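Local coordinates for protein botulinum neurotoxin type G (PDB 3MPP) that binds the surface of nerve cells as the receptor-binding domain of a clostridial neurotoxin, targeting the toxin to them before its protease enters the cytosol, at residues A[5-10]-A[38-43]; A[184-189]-A[194-199]; A[320-325]-A[375-380]; A[350-355]-A[361-366]. The protein carries 4 engineered substitutions. All coordinates share one frame; numbering follows the deposited sequence.

Interaction 1: residues A[5-10]-A[38-43]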
# COMPACT_ATOMS: atom_id res chain seq x y z
N LEU A 5 -23.12 8.42 -1.00
CA LEU A 5 -22.42 8.66 -2.25
C LEU A 5 -21.22 7.73 -2.31
O LEU A 5 -20.53 7.54 -1.30
CB LEU A 5 -21.97 10.12 -2.33
CG LEU A 5 -20.93 10.51 -3.40
CD1 LEU A 5 -21.53 10.43 -4.80
CD2 LEU A 5 -20.38 11.90 -3.15
N SER A 6 -20.99 7.12 -3.46
CA SER A 6 -19.82 6.26 -3.65
C SER A 6 -19.30 6.41 -5.07
O SER A 6 -20.03 6.18 -6.04
CB SER A 6 -20.16 4.80 -3.36
OG SER A 6 -21.00 4.26 -4.36
N LEU A 7 -18.04 6.80 -5.20
CA LEU A 7 -17.46 6.99 -6.52
C LEU A 7 -16.89 5.67 -7.03
O LEU A 7 -16.13 5.00 -6.34
CB LEU A 7 -16.38 8.07 -6.51
CG LEU A 7 -16.84 9.50 -6.17
CD1 LEU A 7 -15.74 10.53 -6.38
CD2 LEU A 7 -18.07 9.86 -6.98
N SER A 8 -17.28 5.30 -8.24
CA SER A 8 -16.69 4.15 -8.90
C SER A 8 -16.38 4.53 -10.33
O SER A 8 -17.12 5.27 -10.97
CB SER A 8 -17.63 2.95 -8.88
OG SER A 8 -17.95 2.58 -7.55
N TYR A 9 -15.26 4.02 -10.83
CA TYR A 9 -14.88 4.19 -12.22
C TYR A 9 -15.24 2.91 -12.96
O TYR A 9 -14.47 1.95 -12.97
CB TYR A 9 -13.38 4.47 -12.32
CG TYR A 9 -12.93 4.83 -13.71
CD1 TYR A 9 -12.14 3.96 -14.45
CD2 TYR A 9 -13.30 6.04 -14.29
CE1 TYR A 9 -11.73 4.28 -15.73
CE2 TYR A 9 -12.89 6.38 -15.57
CZ TYR A 9 -12.11 5.49 -16.28
OH TYR A 9 -11.70 5.82 -17.55
N ARG A 10 -16.42 2.90 -13.57
CA ARG A 10 -16.94 1.72 -14.26
C ARG A 10 -16.96 1.91 -15.77
O ARG A 10 -17.63 2.81 -16.28
CB ARG A 10 -18.36 1.41 -13.78
CG ARG A 10 -18.49 1.20 -12.27
CD ARG A 10 -18.27 -0.25 -11.88
NE ARG A 10 -18.45 -0.47 -10.45
CZ ARG A 10 -19.64 -0.52 -9.85
NH1 ARG A 10 -20.75 -0.37 -10.55
NH2 ARG A 10 -19.71 -0.72 -8.54
N GLY A 38 -12.50 2.48 -9.35
CA GLY A 38 -11.14 2.08 -9.65
C GLY A 38 -10.27 3.10 -8.90
O GLY A 38 -10.41 3.25 -7.70
N GLN A 39 -9.37 3.80 -9.60
CA GLN A 39 -8.50 4.77 -8.93
C GLN A 39 -8.37 6.05 -9.72
O GLN A 39 -8.37 6.01 -10.94
CB GLN A 39 -7.10 4.19 -8.72
CG GLN A 39 -7.08 2.81 -8.05
CD GLN A 39 -5.65 2.26 -7.92
OE1 GLN A 39 -4.69 2.85 -8.44
NE2 GLN A 39 -5.52 1.14 -7.23
N PHE A 40 -8.25 7.20 -9.05
CA PHE A 40 -7.95 8.44 -9.77
C PHE A 40 -6.83 9.27 -9.16
O PHE A 40 -6.61 9.26 -7.96
CB PHE A 40 -9.20 9.31 -10.04
CG PHE A 40 -9.83 9.91 -8.82
CD1 PHE A 40 -9.37 11.11 -8.30
CD2 PHE A 40 -10.92 9.29 -8.21
CE1 PHE A 40 -9.96 11.69 -7.19
CE2 PHE A 40 -11.51 9.86 -7.08
CZ PHE A 40 -11.04 11.07 -6.57
N LYS A 41 -6.14 9.99 -10.04
CA LYS A 41 -4.99 10.80 -9.66
C LYS A 41 -5.29 12.28 -9.91
O LYS A 41 -5.63 12.68 -11.02
CB LYS A 41 -3.79 10.37 -10.51
CG LYS A 41 -2.45 11.04 -10.18
CD LYS A 41 -1.42 10.55 -11.22
CE LYS A 41 -0.04 11.13 -11.07
NZ LYS A 41 0.85 10.57 -12.14
N LEU A 42 -5.17 13.08 -8.85
CA LEU A 42 -5.25 14.54 -8.96
C LEU A 42 -3.85 15.12 -9.09
O LEU A 42 -2.99 14.89 -8.24
CB LEU A 42 -5.92 15.12 -7.72
CG LEU A 42 -7.33 14.62 -7.38
CD1 LEU A 42 -7.82 15.20 -6.07
CD2 LEU A 42 -8.29 14.96 -8.52
N ASN A 43 -3.63 15.87 -10.17
CA ASN A 43 -2.39 16.61 -10.40
C ASN A 43 -2.58 18.05 -9.93
O ASN A 43 -3.69 18.44 -9.56
CB ASN A 43 -2.04 16.60 -11.90
CG ASN A 43 -1.84 15.18 -12.45
OD1 ASN A 43 -2.44 14.79 -13.45
ND2 ASN A 43 -0.99 14.42 -11.78
O HOH W 1 -13.07 5.03 -8.01
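Tyr9 and Gly38 bring the two backbones closest, with CA atoms 5.0 Å apart, and from there strands 5-10 and 39-43 diverge within the lectin-like jelly roll of the N-terminal receptor-binding subdomain. Both strands hydrogen-bond to strand 195-204, so they belong to one curled sheet, yet they do not form a ladder with each other. The peptide bond ahead of Gly38 is cis; Asn37, on the other side of it, exchanges a backbone hydrogen bond with Tyr9. Gly38 N then faces Tyr9 N at 3.5 Å, two donors that cannot pair. Water 1 accepts a hydrogen bond from Gly38 N at 2.9 Å, and its link to Leu7 O is weak.

Tyr9 sets its CB 3.7 Å from Gly38 N. With CG anti to the backbone N (chi1 -173°), the ring leads away from the glycine and stacks on Phe32 of strand 30-33. Ser8 points the other way, where its OG is hydrogen-bonded to Ser17 OG. Deeper in, Leu7 extends one methyl to the aromatic ring across the gap: CD1 lies 4.3 Å from Phe40 CE2, arriving obliquely. The same ring is met by its own strand too, for Leu42 CG sits at the edge of Phe40, in the ring plane.

Interaction 2: residues A[184-189]-A[194-199]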
# COMPACT_ATOMS: atom_id res chain seq x y z
N PHE A 184 -13.06 17.53 -5.69
CA PHE A 184 -11.79 16.82 -5.57
C PHE A 184 -10.79 17.59 -6.40
O PHE A 184 -10.90 17.66 -7.64
CB PHE A 184 -11.93 15.39 -6.07
CG PHE A 184 -12.93 14.59 -5.29
CD1 PHE A 184 -12.51 13.65 -4.36
CD2 PHE A 184 -14.29 14.77 -5.49
CE1 PHE A 184 -13.43 12.91 -3.64
CE2 PHE A 184 -15.22 14.03 -4.77
CZ PHE A 184 -14.79 13.10 -3.84
N LYS A 185 -9.82 18.20 -5.73
CA LYS A 185 -8.93 19.16 -6.37
C LYS A 185 -7.88 19.65 -5.39
O LYS A 185 -8.18 19.85 -4.22
CB LYS A 185 -9.76 20.35 -6.86
CG LYS A 185 -9.01 21.40 -7.62
CD LYS A 185 -9.94 22.58 -7.93
CE LYS A 185 -9.31 23.55 -8.92
NZ LYS A 185 -10.32 24.50 -9.47
N LEU A 186 -6.65 19.84 -5.85
CA LEU A 186 -5.60 20.43 -5.02
C LEU A 186 -5.79 21.93 -4.91
O LEU A 186 -5.78 22.62 -5.93
CB LEU A 186 -4.21 20.14 -5.60
CG LEU A 186 -3.55 18.79 -5.26
CD1 LEU A 186 -4.47 17.60 -5.51
CD2 LEU A 186 -2.24 18.63 -6.05
N ILE A 187 -5.97 22.44 -3.69
CA ILE A 187 -6.09 23.88 -3.47
C ILE A 187 -4.93 24.40 -2.63
O ILE A 187 -4.70 23.89 -1.53
CB ILE A 187 -7.40 24.25 -2.74
CG1 ILE A 187 -8.61 23.54 -3.36
CG2 ILE A 187 -7.59 25.78 -2.71
CD1 ILE A 187 -8.82 23.85 -4.83
N ASN A 188 -4.25 25.43 -3.12
CA ASN A 188 -3.12 26.06 -2.43
C ASN A 188 -1.83 25.22 -2.39
O ASN A 188 -0.95 25.47 -1.56
CB ASN A 188 -3.51 26.47 -1.00
CG ASN A 188 -4.75 27.34 -0.97
OD1 ASN A 188 -4.93 28.23 -1.81
ND2 ASN A 188 -5.62 27.10 0.02
N CYS A 189 -1.70 24.25 -3.28
CA CYS A 189 -0.47 23.46 -3.32
C CYS A 189 0.58 24.19 -4.15
O CYS A 189 0.33 24.57 -5.29
CB CYS A 189 -0.73 22.06 -3.88
SG CYS A 189 0.76 21.05 -3.92
N LYS A 194 3.21 17.98 -7.61
CA LYS A 194 2.44 17.20 -6.63
C LYS A 194 1.29 16.44 -7.27
O LYS A 194 0.66 16.92 -8.22
CB LYS A 194 1.90 18.10 -5.50
CG LYS A 194 1.28 17.32 -4.31
CD LYS A 194 2.33 16.47 -3.57
CE LYS A 194 3.25 17.35 -2.70
NZ LYS A 194 4.43 16.58 -2.16
N PHE A 195 1.02 15.25 -6.74
CA PHE A 195 -0.19 14.53 -7.12
C PHE A 195 -0.66 13.75 -5.92
O PHE A 195 0.09 13.58 -4.96
CB PHE A 195 0.06 13.61 -8.32
CG PHE A 195 1.10 12.55 -8.07
CD1 PHE A 195 0.74 11.33 -7.51
CD2 PHE A 195 2.44 12.78 -8.36
CE1 PHE A 195 1.70 10.34 -7.26
CE2 PHE A 195 3.40 11.81 -8.11
CZ PHE A 195 3.02 10.58 -7.56
N VAL A 196 -1.92 13.31 -5.97
CA VAL A 196 -2.49 12.48 -4.92
C VAL A 196 -3.35 11.43 -5.60
O VAL A 196 -4.11 11.76 -6.52
CB VAL A 196 -3.42 13.31 -3.98
CG1 VAL A 196 -3.82 12.46 -2.78
CG2 VAL A 196 -2.75 14.59 -3.53
N TRP A 197 -3.25 10.18 -5.16
CA TRP A 197 -4.13 9.12 -5.68
C TRP A 197 -5.25 8.89 -4.67
O TRP A 197 -5.02 8.88 -3.46
CB TRP A 197 -3.36 7.80 -5.91
CG TRP A 197 -2.55 7.74 -7.18
CD1 TRP A 197 -1.22 8.03 -7.33
CD2 TRP A 197 -3.03 7.35 -8.47
NE1 TRP A 197 -0.84 7.84 -8.65
CE2 TRP A 197 -1.93 7.42 -9.37
CE3 TRP A 197 -4.29 6.95 -8.97
CZ2 TRP A 197 -2.06 7.12 -10.73
CZ3 TRP A 197 -4.41 6.65 -10.31
CH2 TRP A 197 -3.30 6.73 -11.18
N ILE A 198 -6.46 8.67 -5.18
CA ILE A 198 -7.62 8.38 -4.34
C ILE A 198 -8.41 7.19 -4.91
O ILE A 198 -8.49 7.03 -6.13
CB ILE A 198 -8.56 9.62 -4.27
CG1 ILE A 198 -7.88 10.74 -3.47
CG2 ILE A 198 -9.90 9.24 -3.64
CD1 ILE A 198 -8.51 12.09 -3.67
N LYS A 199 -8.97 6.36 -4.03
CA LYS A 199 -9.83 5.27 -4.46
C LYS A 199 -10.89 5.03 -3.39
O LYS A 199 -10.74 5.47 -2.25
CB LYS A 199 -9.02 3.98 -4.70
CG LYS A 199 -8.51 3.31 -3.43
CD LYS A 199 -7.86 1.96 -3.75
CE LYS A 199 -7.09 1.39 -2.56
NZ LYS A 199 -6.67 -0.04 -2.78
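Lys194 and Cys189 touch where the chain has just turned from one sheet of the sandwich to the other, and Lys194 is the side chain to follow. Its CB rests 3.5 Å from Cys189 SG, a van der Waals contact. The next carbon, CG, is anti to the backbone N (chi1 -171°), where it meets two neighbours, Cys189 SG at 3.8 Å and Leu186 CD2 at 4.1 Å. The chain then bends twice, at chi2 and again at chi3, and these turns lead CD, CE and the ammonium NZ away from segment 184-189. Leu186 meets the lysine at about a right angle, and the same CD2 methyl lies 4.0 Å from Lys194 O.

The other branch of Leu186 turns to Val196, two residues on, with CD1 4.0 Å from Val196 CG2. Further along, Ile198 CD1 comes up to Phe184 CD1 at 4.3 Å, at the edge of the phenyl ring and near its plane. The two segments run in roughly opposite directions, 158° apart, but even Cys189 CA and Lys194 CA, the closest pair of the register, are 7.7 Å apart: this is face-to-face packing of the two sheets of the concanavalin-like jelly roll. Strand 181-187 belongs to one sheet and strand 195-204 to the other. Leu42 closes against Leu186, and Phe201 meets the Phe184 ring edge to face.

The chemistry is accordingly that of a hydrophobic core, held by dispersion between methyls, ring and sulfur, while the lysine lends its methylenes and its ammonium end leads away.

Interaction 3: residues A[320-325]-A[375-380]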
# COMPACT_ATOMS: atom_id res chain seq x y z
N TYR A 320 18.31 -15.79 -14.77
CA TYR A 320 18.46 -16.75 -13.69
C TYR A 320 17.07 -17.01 -13.15
O TYR A 320 16.12 -16.34 -13.52
CB TYR A 320 19.34 -16.20 -12.57
CG TYR A 320 20.83 -16.39 -12.80
CD1 TYR A 320 21.61 -17.06 -11.87
CD2 TYR A 320 21.44 -15.90 -13.95
CE1 TYR A 320 22.98 -17.23 -12.07
CE2 TYR A 320 22.79 -16.07 -14.16
CZ TYR A 320 23.56 -16.74 -13.22
OH TYR A 320 24.91 -16.90 -13.44
N ARG A 321 16.96 -17.99 -12.27
CA ARG A 321 15.67 -18.36 -11.72
C ARG A 321 15.92 -18.97 -10.37
O ARG A 321 17.01 -19.48 -10.11
CB ARG A 321 14.98 -19.38 -12.64
CG ARG A 321 13.70 -19.97 -12.06
CD ARG A 321 12.94 -20.76 -13.12
NE ARG A 321 12.46 -19.87 -14.17
CZ ARG A 321 11.87 -20.28 -15.28
NH1 ARG A 321 11.68 -21.58 -15.50
NH2 ARG A 321 11.46 -19.39 -16.18
N VAL A 322 14.90 -18.92 -9.52
CA VAL A 322 15.00 -19.50 -8.19
C VAL A 322 14.68 -20.99 -8.26
O VAL A 322 13.65 -21.37 -8.79
CB VAL A 322 14.03 -18.81 -7.21
CG1 VAL A 322 14.11 -19.47 -5.84
CG2 VAL A 322 14.33 -17.28 -7.10
N TYR A 323 15.57 -21.82 -7.71
CA TYR A 323 15.34 -23.26 -7.65
C TYR A 323 15.35 -23.81 -6.22
O TYR A 323 16.12 -23.37 -5.37
CB TYR A 323 16.35 -24.05 -8.50
CG TYR A 323 16.17 -23.85 -9.99
CD1 TYR A 323 15.38 -24.71 -10.74
CD2 TYR A 323 16.80 -22.80 -10.65
CE1 TYR A 323 15.23 -24.54 -12.11
CE2 TYR A 323 16.64 -22.61 -12.01
CZ TYR A 323 15.86 -23.48 -12.73
OH TYR A 323 15.71 -23.26 -14.08
N VAL A 324 14.50 -24.80 -6.00
CA VAL A 324 14.46 -25.50 -4.74
C VAL A 324 15.18 -26.85 -4.86
O VAL A 324 14.93 -27.62 -5.79
CB VAL A 324 13.01 -25.72 -4.30
CG1 VAL A 324 12.94 -26.69 -3.11
CG2 VAL A 324 12.38 -24.39 -3.95
N LEU A 325 16.07 -27.15 -3.91
CA LEU A 325 16.72 -28.46 -3.91
C LEU A 325 15.71 -29.51 -3.44
O LEU A 325 15.36 -29.54 -2.27
CB LEU A 325 17.95 -28.43 -3.01
CG LEU A 325 19.24 -28.01 -3.73
CD1 LEU A 325 19.17 -26.55 -4.13
CD2 LEU A 325 20.47 -28.27 -2.87
N GLY A 375 8.32 -26.58 2.05
CA GLY A 375 8.31 -25.48 3.00
C GLY A 375 7.98 -24.13 2.37
O GLY A 375 7.54 -24.08 1.23
N LEU A 376 8.18 -23.06 3.14
CA LEU A 376 7.98 -21.70 2.66
C LEU A 376 9.33 -21.01 2.50
O LEU A 376 10.30 -21.35 3.20
CB LEU A 376 7.10 -20.92 3.66
CG LEU A 376 5.69 -21.46 3.91
CD1 LEU A 376 4.89 -20.52 4.89
CD2 LEU A 376 4.98 -21.60 2.58
N PHE A 377 9.42 -20.06 1.56
CA PHE A 377 10.60 -19.21 1.44
C PHE A 377 10.74 -18.34 2.68
O PHE A 377 9.75 -17.82 3.22
CB PHE A 377 10.50 -18.27 0.23
CG PHE A 377 10.75 -18.93 -1.10
CD1 PHE A 377 10.57 -20.31 -1.27
CD2 PHE A 377 11.11 -18.16 -2.20
CE1 PHE A 377 10.81 -20.90 -2.51
CE2 PHE A 377 11.34 -18.75 -3.44
CZ PHE A 377 11.19 -20.12 -3.59
N GLY A 378 11.98 -18.13 3.10
CA GLY A 378 12.27 -17.32 4.27
C GLY A 378 13.74 -16.96 4.28
O GLY A 378 14.41 -16.94 3.23
N ILE A 379 14.23 -16.66 5.47
CA ILE A 379 15.64 -16.34 5.67
C ILE A 379 16.11 -17.17 6.85
O ILE A 379 15.48 -17.18 7.92
CB ILE A 379 15.83 -14.84 5.95
CG1 ILE A 379 15.31 -14.01 4.78
CG2 ILE A 379 17.32 -14.50 6.18
CD1 ILE A 379 15.37 -12.49 5.01
N GLY A 380 17.19 -17.92 6.64
CA GLY A 380 17.65 -18.83 7.68
C GLY A 380 19.13 -18.72 7.97
O GLY A 380 19.90 -18.26 7.14
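Phe377 has CG anti to its carbonyl carbon (chi1 -76°), and this rotation carries the ring over to Val322 and Val324, although its CA lies 9.6 Å from the CA of Val324. A chi2 of only 23° turns the ring well away from the perpendicular setting common for phenylalanine. Both valines stand with CG1 anti to the backbone N, but they offer different branches to the ring.

Val322 uses CG1, which is 3.7 Å from Phe377 CE2 and equally far from Phe377 CZ, so that this methyl sits against the CE2-CZ bond. Here the two side chains pass each other in opposite directions. Val324 uses CG2, 4.1 Å from Phe377 CE1, on the other flank of CZ. Both methyls approach obliquely, somewhere between face and edge, so the far end of the ring rests on two alternate residues of one strand. The backbones themselves stay well apart; the contact is made through these three buried side chains alone.

More of the core closes round the same ring: Leu335, Leu350 and Ile365 touch it, and Phe397 meets it with the planes at about 90°. On the backbone of Phe377, the carbonyl O accepts a hydrogen bond from Trp420 NE1.

Such inward-pointing aliphatic and aromatic side chains, contributed by strands spread over the curled sheet, are what fills a beta-trefoil barrel, here that of the C-terminal receptor-binding subdomain. Trp402, the inferred ganglioside-binding residue, has its side chain about 11 Å from that of Phe377.

Interaction 4: residues A[350-355]-A[361-366]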
# COMPACT_ATOMS: atom_id res chain seq x y z
N LEU A 350 6.66 -22.74 -8.11
CA LEU A 350 6.30 -22.19 -6.81
C LEU A 350 4.84 -21.76 -6.79
O LEU A 350 4.18 -21.69 -7.83
CB LEU A 350 7.15 -20.95 -6.52
CG LEU A 350 8.65 -21.10 -6.74
CD1 LEU A 350 9.36 -19.74 -6.51
CD2 LEU A 350 9.19 -22.19 -5.83
N GLN A 351 4.34 -21.46 -5.60
CA GLN A 351 2.98 -20.96 -5.43
C GLN A 351 2.99 -19.79 -4.46
O GLN A 351 3.56 -19.88 -3.37
CB GLN A 351 2.07 -22.06 -4.90
CG GLN A 351 2.02 -23.30 -5.76
CD GLN A 351 1.40 -24.49 -5.04
OE1 GLN A 351 0.30 -24.38 -4.49
NE2 GLN A 351 2.10 -25.62 -5.03
N ILE A 352 2.38 -18.68 -4.87
CA ILE A 352 2.28 -17.51 -4.01
C ILE A 352 0.96 -17.58 -3.25
O ILE A 352 -0.09 -17.88 -3.81
CB ILE A 352 2.38 -16.18 -4.80
CG1 ILE A 352 3.66 -16.15 -5.63
CG2 ILE A 352 2.41 -15.00 -3.85
CD1 ILE A 352 4.01 -14.75 -6.11
N LYS A 353 1.03 -17.32 -1.95
CA LYS A 353 -0.10 -17.56 -1.08
C LYS A 353 -0.33 -16.36 -0.16
O LYS A 353 0.53 -15.49 -0.02
CB LYS A 353 0.14 -18.81 -0.23
CG LYS A 353 0.55 -20.05 -0.99
CD LYS A 353 -0.61 -20.73 -1.69
CE LYS A 353 -1.58 -21.34 -0.71
NZ LYS A 353 -2.36 -22.41 -1.39
N LYS A 354 -1.49 -16.33 0.48
CA LYS A 354 -1.75 -15.38 1.55
C LYS A 354 -2.49 -16.11 2.67
O LYS A 354 -3.72 -16.09 2.73
CB LYS A 354 -2.58 -14.19 1.05
CG LYS A 354 -2.27 -12.92 1.80
CD LYS A 354 -3.39 -11.90 1.66
CE LYS A 354 -3.55 -11.42 0.24
NZ LYS A 354 -4.44 -10.22 0.21
N TYR A 355 -1.74 -16.77 3.54
CA TYR A 355 -2.32 -17.62 4.57
C TYR A 355 -2.96 -16.88 5.75
O TYR A 355 -3.76 -17.46 6.49
CB TYR A 355 -1.25 -18.58 5.12
CG TYR A 355 -0.82 -19.65 4.17
CD1 TYR A 355 -1.71 -20.63 3.74
CD2 TYR A 355 0.49 -19.70 3.72
CE1 TYR A 355 -1.30 -21.63 2.88
CE2 TYR A 355 0.91 -20.69 2.87
CZ TYR A 355 0.02 -21.64 2.45
OH TYR A 355 0.46 -22.61 1.60
N TYR A 361 -0.15 -6.28 2.84
CA TYR A 361 0.38 -6.49 1.51
C TYR A 361 1.43 -7.61 1.47
O TYR A 361 2.13 -7.77 0.49
CB TYR A 361 0.96 -5.18 0.97
CG TYR A 361 -0.03 -4.03 1.00
CD1 TYR A 361 -1.41 -4.26 0.87
CD2 TYR A 361 0.41 -2.72 1.10
CE1 TYR A 361 -2.33 -3.20 0.88
CE2 TYR A 361 -0.50 -1.65 1.11
CZ TYR A 361 -1.86 -1.90 1.00
OH TYR A 361 -2.74 -0.83 1.01
N ASN A 362 1.53 -8.38 2.55
CA ASN A 362 2.45 -9.51 2.62
C ASN A 362 1.92 -10.76 1.92
O ASN A 362 0.72 -10.95 1.77
CB ASN A 362 2.74 -9.84 4.07
CG ASN A 362 3.41 -8.70 4.80
OD1 ASN A 362 4.56 -8.35 4.52
ND2 ASN A 362 2.67 -8.09 5.73
N CYS A 363 2.83 -11.64 1.52
CA CYS A 363 2.46 -12.91 0.94
C CYS A 363 3.54 -13.92 1.29
O CYS A 363 4.61 -13.54 1.77
CB CYS A 363 2.30 -12.79 -0.59
SG CYS A 363 3.85 -12.39 -1.43
N GLN A 364 3.25 -15.20 1.08
CA GLN A 364 4.19 -16.27 1.37
C GLN A 364 4.48 -17.02 0.08
O GLN A 364 3.67 -16.99 -0.85
CB GLN A 364 3.59 -17.26 2.39
CG GLN A 364 3.25 -16.64 3.76
CD GLN A 364 1.96 -15.84 3.76
OE1 GLN A 364 0.95 -16.25 3.16
NE2 GLN A 364 1.97 -14.71 4.45
N ILE A 365 5.63 -17.69 0.01
CA ILE A 365 5.98 -18.44 -1.20
C ILE A 365 6.21 -19.90 -0.83
O ILE A 365 7.10 -20.19 -0.04
CB ILE A 365 7.22 -17.86 -1.90
CG1 ILE A 365 7.03 -16.37 -2.16
CG2 ILE A 365 7.51 -18.62 -3.22
CD1 ILE A 365 8.31 -15.55 -2.17
N LEU A 366 5.40 -20.78 -1.40
CA LEU A 366 5.38 -22.19 -1.10
C LEU A 366 5.98 -22.99 -2.26
O LEU A 366 5.88 -22.59 -3.42
CB LEU A 366 3.92 -22.63 -0.86
CG LEU A 366 3.56 -24.12 -0.84
CD1 LEU A 366 4.17 -24.82 0.36
CD2 LEU A 366 2.04 -24.35 -0.87
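Gln351 faces Leu366 and Lys353 faces Gln364 as antiparallel hydrogen-bonded pairs, with Ile352 and Ile365 the non-hydrogen-bonded pair between them; the strand axes come within 4.7 Å, at 151°. The nearly straight bond from Leu366 N to Gln351 O, 2.8 Å long, lies in the carbonyl plane, whereas Gln364 N approaches Lys353 O from above its plane.

Beyond the last bridge, a side chain takes over the bonding. Gln364 bends at chi2 (78°), bringing OE1 back to accept from Tyr355 N at 2.8 Å, while its NE2 is held by Asn419 OD1. The amide and the Tyr355 ring cross obliquely, their planes 32° apart, and Lys353 CB lies over one ring face, toward its rim. At the far end of that ring, Tyr355 OH sits 3.4 Å from Leu366 CD2.

The face carrying Ile352 and Ile365 is apolar: Ile352 CG2 touches Cys363 SG at 3.8 Å, and Leu350 CD1 meets Ile365 CG2 at 3.9 Å. Trp420 of strand 420-423 packs on Ile365. This is a beta hairpin, one of those that build the beta-trefoil of the C-terminal receptor-binding subdomain.

In the fold
Along the chain the four contacts split between two subdomains. Interactions 1 and 2 come first, about 12 Å apart by their centres, in the N-terminal jelly roll; they join where strand 39-43 pairs with strand 195-204, Phe40 O probably accepting from Ile198 N. Interactions 3 and 4 lie in the C-terminal trefoil, centres about 13 Å apart, with the hairpin of interaction 4 falling between the two segments of interaction 3 in sequence; Phe377 N probably donates to Ile365 O. Interactions 1 and 3 are about 39 Å apart between centres, on opposite sides of the chain's centre. The pairs thus record two separate hydrophobic cores, with the inferred ganglioside site in the trefoil.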